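Local atomic coordinates of SGT1 (Saccharomyces cerevisiae, PDB entry 5AN3), a protein that binds Skp1 through its TPR domain and thereby probably links the Hsp90 chaperone to SCF ubiquitin ligases and kinetochores. Residues L71-L75 against V90-Y94. Numbering follows the deposited sequence.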
loop_
_atom_site.group_PDB
_atom_site.type_symbol
_atom_site.label_atom_id
_atom_site.label_comp_id
_atom_site.label_asym_id
_atom_site.label_seq_id
_atom_site.Cartn_x
_atom_site.Cartn_y
_atom_site.Cartn_z
ATOM N N LEU B 71 -7.174 22.873 -1.345
ATOM C CA LEU B 71 -8.538 22.744 -0.834
ATOM C C LEU B 71 -8.847 23.914 0.083
ATOM O O LEU B 71 -9.968 24.392 0.089
ATOM C CB LEU B 71 -8.753 21.406 -0.118
ATOM C CG LEU B 71 -8.701 20.162 -1.035
ATOM C CD1 LEU B 71 -8.678 18.902 -0.235
ATOM C CD2 LEU B 71 -9.815 20.167 -2.091
ATOM N N ASP B 72 -7.842 24.426 0.796
ATOM C CA ASP B 72 -7.985 25.605 1.654
ATOM C C ASP B 72 -8.340 26.817 0.811
ATOM O O ASP B 72 -9.257 27.562 1.173
ATOM C CB ASP B 72 -6.700 25.875 2.484
ATOM C CG ASP B 72 -6.392 24.902 3.627
ATOM O OD1 ASP B 72 -7.283 24.079 3.979
ATOM O OD2 ASP B 72 -5.263 24.975 4.185
ATOM N N LYS B 73 -7.647 26.984 -0.332
ATOM C CA LYS B 73 -7.831 28.090 -1.261
ATOM C C LYS B 73 -9.225 28.019 -1.881
ATOM O O LYS B 73 -9.857 29.059 -2.083
ATOM C CB LYS B 73 -6.742 28.082 -2.340
ATOM C CG LYS B 73 -6.426 29.472 -2.851
ATOM N N ALA B 74 -9.718 26.778 -2.150
ATOM C CA ALA B 74 -11.036 26.490 -2.714
ATOM C C ALA B 74 -12.110 26.886 -1.739
ATOM O O ALA B 74 -13.064 27.541 -2.148
ATOM C CB ALA B 74 -11.159 25.024 -3.067
ATOM N N LEU B 75 -11.953 26.552 -0.444
ATOM C CA LEU B 75 -12.929 26.939 0.579
ATOM C C LEU B 75 -13.022 28.464 0.713
ATOM O O LEU B 75 -14.126 28.991 0.829
ATOM C CB LEU B 75 -12.603 26.312 1.930
ATOM C CG LEU B 75 -13.752 26.338 2.933
ATOM C CD1 LEU B 75 -14.889 25.317 2.557
ATOM C CD2 LEU B 75 -13.235 26.161 4.320
ATOM N N VAL B 90 -16.492 21.600 -1.671
ATOM C CA VAL B 90 -15.154 21.751 -1.069
ATOM C C VAL B 90 -15.063 20.901 0.198
ATOM O O VAL B 90 -14.049 20.226 0.421
ATOM C CB VAL B 90 -14.710 23.216 -0.796
ATOM C CG1 VAL B 90 -13.292 23.250 -0.228
ATOM C CG2 VAL B 90 -14.769 24.063 -2.064
ATOM N N ASN B 91 -16.134 20.917 1.008
ATOM C CA ASN B 91 -16.211 20.140 2.225
ATOM C C ASN B 91 -16.211 18.652 1.897
ATOM O O ASN B 91 -15.597 17.887 2.639
ATOM C CB ASN B 91 -17.428 20.529 3.030
ATOM C CG ASN B 91 -17.186 21.702 3.936
ATOM O OD1 ASN B 91 -16.597 21.583 5.009
ATOM N ND2 ASN B 91 -17.671 22.858 3.542
ATOM N N PHE B 92 -16.840 18.236 0.777
ATOM C CA PHE B 92 -16.832 16.816 0.398
ATOM C C PHE B 92 -15.426 16.403 -0.032
ATOM O O PHE B 92 -15.012 15.318 0.336
ATOM C CB PHE B 92 -17.865 16.480 -0.690
ATOM C CG PHE B 92 -17.653 15.136 -1.351
ATOM C CD1 PHE B 92 -18.093 13.965 -0.744
ATOM C CD2 PHE B 92 -17.033 15.043 -2.594
ATOM C CE1 PHE B 92 -17.919 12.724 -1.371
ATOM C CE2 PHE B 92 -16.828 13.802 -3.204
ATOM C CZ PHE B 92 -17.280 12.652 -2.593
ATOM N N ARG B 93 -14.710 17.253 -0.798
ATOM C CA ARG B 93 -13.333 17.037 -1.262
ATOM C C ARG B 93 -12.374 16.961 -0.069
ATOM O O ARG B 93 -11.413 16.189 -0.114
ATOM C CB ARG B 93 -12.892 18.147 -2.244
ATOM C CG ARG B 93 -13.680 18.231 -3.560
ATOM C CD ARG B 93 -13.975 16.895 -4.211
ATOM N NE ARG B 93 -12.771 16.082 -4.362
ATOM C CZ ARG B 93 -12.777 14.831 -4.798
ATOM N NH1 ARG B 93 -13.918 14.251 -5.149
ATOM N NH2 ARG B 93 -11.642 14.147 -4.890
ATOM N N TYR B 94 -12.655 17.736 1.003
ATOM C CA TYR B 94 -11.926 17.661 2.261
ATOM C C TYR B 94 -12.135 16.292 2.911
ATOM O O TYR B 94 -11.171 15.679 3.379
ATOM C CB TYR B 94 -12.405 18.724 3.226
ATOM C CG TYR B 94 -11.654 20.029 3.201
ATOM C CD1 TYR B 94 -10.313 20.092 3.574
ATOM C CD2 TYR B 94 -12.319 21.226 2.958
ATOM C CE1 TYR B 94 -9.628 21.305 3.601
ATOM C CE2 TYR B 94 -11.650 22.448 2.994
ATOM C CZ TYR B 94 -10.303 22.484 3.311
ATOM O OH TYR B 94 -9.671 23.704 3.351
#
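This is a junction between repeats of the TPR domain: helix 61-81, second helix of one repeat, packs nearly antiparallel on helix 84-100, first helix of the next; the short segments cross at -160° with their axes 9.8 Å apart. The backbones come closest at L75 and V90, whose CA atoms lie 5.9 Å apart. The single methyl of A74 and the short beta-branched V90 suit this close approach: A74 CB meets V90 CG2 at 3.9 Å, while V90 CG1 reaches L75 CB at 3.8 Å. One turn further along, Y94 spans the wider gap with its ring. L71 CB sits over one face of that ring, 4.1 Å from its centroid and 21° off the normal, a CH-pi contact, and L71 CD2 extends to R93 CB (3.7 Å). Each helix also packs on its own repeat mate, L71 and A74 on helix 38-52 and Y94 on Y110 of helix 104-116; helix 38-52 also covers V90 and R93. At the ring's tip, Y94 OH donates a very short 2.5 Å hydrogen bond to D72 OD1. Tyrosine thus suits its place: the buried ring fills the apolar interface, and its hydroxyl reaches the carboxylate of the exposed D72, adding a directional polar tie to otherwise largely apolar packing.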